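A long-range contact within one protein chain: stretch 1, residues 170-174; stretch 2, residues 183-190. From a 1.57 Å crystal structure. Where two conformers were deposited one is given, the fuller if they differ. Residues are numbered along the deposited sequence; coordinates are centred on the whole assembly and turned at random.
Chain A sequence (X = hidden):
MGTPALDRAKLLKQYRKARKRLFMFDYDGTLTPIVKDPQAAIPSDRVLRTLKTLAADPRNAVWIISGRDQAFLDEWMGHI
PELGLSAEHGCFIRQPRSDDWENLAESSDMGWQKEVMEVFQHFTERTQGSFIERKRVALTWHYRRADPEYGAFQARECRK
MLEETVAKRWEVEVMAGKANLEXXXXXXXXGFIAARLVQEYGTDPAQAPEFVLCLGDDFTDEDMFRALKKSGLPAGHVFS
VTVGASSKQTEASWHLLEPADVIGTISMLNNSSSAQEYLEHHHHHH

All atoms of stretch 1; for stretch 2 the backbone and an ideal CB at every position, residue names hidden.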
# COMPACT_ATOMS: atom_id res chain seq x y z
N TRP A 170 -8.22 -0.04 -21.69
CA TRP A 170 -8.16 -0.81 -20.46
C TRP A 170 -7.79 0.09 -19.27
O TRP A 170 -7.22 1.17 -19.45
CB TRP A 170 -7.15 -1.96 -20.58
CG TRP A 170 -7.54 -3.10 -21.53
CD1 TRP A 170 -8.27 -4.22 -21.22
CD2 TRP A 170 -7.16 -3.25 -22.90
NE1 TRP A 170 -8.39 -5.04 -22.32
CE2 TRP A 170 -7.71 -4.46 -23.37
CE3 TRP A 170 -6.42 -2.45 -23.79
CZ2 TRP A 170 -7.54 -4.90 -24.67
CZ3 TRP A 170 -6.25 -2.89 -25.08
CH2 TRP A 170 -6.80 -4.11 -25.52
N GLU A 171 -8.11 -0.37 -18.06
CA GLU A 171 -7.81 0.37 -16.84
C GLU A 171 -6.35 0.16 -16.42
O GLU A 171 -6.06 -0.53 -15.44
CB GLU A 171 -8.74 -0.05 -15.70
CG GLU A 171 -10.18 0.40 -15.88
CD GLU A 171 -10.31 1.91 -15.99
OE1 GLU A 171 -9.75 2.62 -15.13
OE2 GLU A 171 -10.96 2.38 -16.94
N VAL A 172 -5.44 0.72 -17.20
CA VAL A 172 -4.02 0.59 -16.95
C VAL A 172 -3.38 1.95 -16.95
O VAL A 172 -3.94 2.92 -17.47
CB VAL A 172 -3.31 -0.30 -18.00
CG1 VAL A 172 -3.86 -1.73 -17.96
CG2 VAL A 172 -3.44 0.29 -19.40
N GLU A 173 -2.19 2.05 -16.38
CA GLU A 173 -1.46 3.29 -16.51
C GLU A 173 -0.07 3.02 -17.02
O GLU A 173 0.48 1.93 -16.86
CB GLU A 173 -1.41 4.05 -15.19
CG GLU A 173 -0.74 3.32 -14.08
CD GLU A 173 -0.99 4.01 -12.76
OE1 GLU A 173 -1.61 5.09 -12.77
OE2 GLU A 173 -0.57 3.46 -11.72
N VAL A 174 0.49 4.04 -17.67
CA VAL A 174 1.83 3.97 -18.23
C VAL A 174 2.77 4.79 -17.34
O VAL A 174 2.53 5.97 -17.11
CB VAL A 174 1.86 4.49 -19.68
CG1 VAL A 174 3.17 4.15 -20.33
CG2 VAL A 174 0.70 3.91 -20.49
N UNK A 183 3.81 -0.64 -18.01
CA UNK A 183 2.35 -0.62 -18.04
C UNK A 183 1.85 -1.60 -16.99
O UNK A 183 2.31 -2.73 -16.93
CB UNK A 183 1.81 -0.97 -19.43
N UNK A 184 0.91 -1.14 -16.18
CA UNK A 184 0.34 -1.98 -15.13
C UNK A 184 -1.08 -1.54 -14.82
O UNK A 184 -1.48 -0.43 -15.16
CB UNK A 184 1.20 -1.93 -13.87
N UNK A 185 -1.86 -2.41 -14.17
CA UNK A 185 -3.24 -2.02 -13.87
C UNK A 185 -3.31 -0.86 -12.88
O UNK A 185 -2.43 -0.73 -12.03
CB UNK A 185 -4.01 -3.22 -13.31
N UNK A 186 -4.36 -0.06 -12.98
CA UNK A 186 -4.55 1.04 -12.04
C UNK A 186 -4.72 0.54 -10.60
O UNK A 186 -4.41 1.26 -9.65
CB UNK A 186 -5.77 1.87 -12.45
N UNK A 187 -5.16 -0.70 -10.42
CA UNK A 187 -5.41 -1.18 -9.05
C UNK A 187 -4.14 -1.47 -8.24
O UNK A 187 -4.21 -1.77 -7.05
CB UNK A 187 -6.26 -2.45 -9.11
N UNK A 188 -2.98 -1.36 -8.88
CA UNK A 188 -1.70 -1.57 -8.21
C UNK A 188 -1.36 -0.39 -7.29
O UNK A 188 -0.66 -0.54 -6.29
CB UNK A 188 -0.59 -1.77 -9.24
N UNK A 189 -1.86 0.79 -7.64
CA UNK A 189 -1.61 2.00 -6.87
C UNK A 189 -2.21 1.91 -5.47
O UNK A 189 -3.39 1.60 -5.31
CB UNK A 189 -2.17 3.22 -7.60
N UNK A 190 -1.40 2.17 -4.44
CA UNK A 190 -1.84 2.02 -3.06
C UNK A 190 -2.96 2.97 -2.67
O UNK A 190 -3.75 2.69 -1.76
CB UNK A 190 -0.65 2.23 -2.12

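Position 183 lies in a strand antiparallel to 172-174. Its CA-to-CB bond points to the sheet face that carries Val174. The methyls of Val172 and Val174 are within reach there, so an apolar side chain would suit, beta-branched or longer. The residue is Val183. Its CG1 lies 3.9 Å from Val172 CG2, and its CG2 lies 4.3 Å from Val174 CG1.

Position 184 is a hydrogen-bonded pair with Glu173, so its backbone N must be free to donate. The CB points to the same face as the side chain of Glu173, whose carboxylate stands up off the sheet. A long basic residue would answer that charge; a long polar donor could also serve. The residue is Arg184. The backbone bonds run both ways: Glu173 N to Arg184 O is 2.9 Å, and Arg184 N to Glu173 O is 3.2 Å. Its NH2 forms a salt bridge with Glu173 OE2 at 3.5 Å, which includes a weak hydrogen bond.

Position 185 pairs with Val172 without backbone hydrogen bonds, so its N need not donate to stretch 1. Phi is -66 and the CB points away overall. Proline fits, but so would many other residues. The residue is Pro185; its CA makes a CA-H...O contact, 3.6 Å from Glu171 O.

Position 186 starts a 3-10 segment. Its CB points sideways, with the ideal CB 3.8 Å from Glu171 O. The space is modest and has both an acceptor and carbon nearby, so serine, threonine or a small apolar residue would suit. The residue is Thr186. Its N donates to Glu171 O at 3.0 Å, which continues the pairing past the strand. Its CG2 packs 3.8 Å from Val172 N.

Position 187 points away from stretch 1 and is little constrained by it. It is Phe187, with no contact across.

Position 188 points toward stretch 1, but nothing there lies within 5.5 Å of its ideal CB. Many residues would fit. It is Val188.

Position 189 points toward stretch 1, with its ideal CB 4.4 Å from Glu173 OE2. It also precedes a helix, so Asn, Asp, Ser or Thr would suit as a cap; near the carboxylate, a neutral one avoids like charge. It is Asn189, which caps a backbone N just past the stretch.

Position 190 is out of reach of stretch 1, which sets no preference. It is Lys190, in the helix.

Stretch 2, residues 183-190: VRPTFVNK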
# COMPACT_ATOMS: atom_id res chain seq x y z
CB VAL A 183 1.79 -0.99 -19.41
CG1 VAL A 183 0.28 -0.85 -19.42
CG2 VAL A 183 2.41 -0.09 -20.50
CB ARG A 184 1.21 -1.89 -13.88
CG ARG A 184 1.11 -0.54 -13.24
CD ARG A 184 2.08 -0.36 -12.11
NE ARG A 184 1.73 0.83 -11.35
CZ ARG A 184 2.39 1.25 -10.28
NH1 ARG A 184 3.45 0.57 -9.85
NH2 ARG A 184 1.98 2.34 -9.64
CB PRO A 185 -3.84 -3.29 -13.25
CG PRO A 185 -3.00 -4.38 -13.78
CD PRO A 185 -1.61 -3.81 -13.83
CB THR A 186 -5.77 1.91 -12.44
OG1 THR A 186 -6.94 1.09 -12.48
CG2 THR A 186 -5.54 2.53 -13.81
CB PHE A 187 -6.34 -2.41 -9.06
CG PHE A 187 -5.80 -3.64 -9.77
CD1 PHE A 187 -4.71 -4.34 -9.28
CD2 PHE A 187 -6.45 -4.13 -10.89
CE1 PHE A 187 -4.24 -5.48 -9.91
CE2 PHE A 187 -5.99 -5.27 -11.53
CZ PHE A 187 -4.88 -5.94 -11.04
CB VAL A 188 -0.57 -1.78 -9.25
CG1 VAL A 188 0.81 -1.70 -8.61
CG2 VAL A 188 -0.77 -3.11 -9.96
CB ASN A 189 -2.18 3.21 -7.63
CG ASN A 189 -1.82 4.54 -7.00
OD1 ASN A 189 -2.39 4.92 -5.98
ND2 ASN A 189 -0.88 5.25 -7.60
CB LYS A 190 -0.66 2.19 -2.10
CG LYS A 190 -0.04 0.87 -1.73
CD LYS A 190 0.97 1.00 -0.59
CE LYS A 190 1.68 -0.32 -0.39
NZ LYS A 190 2.66 -0.28 0.71
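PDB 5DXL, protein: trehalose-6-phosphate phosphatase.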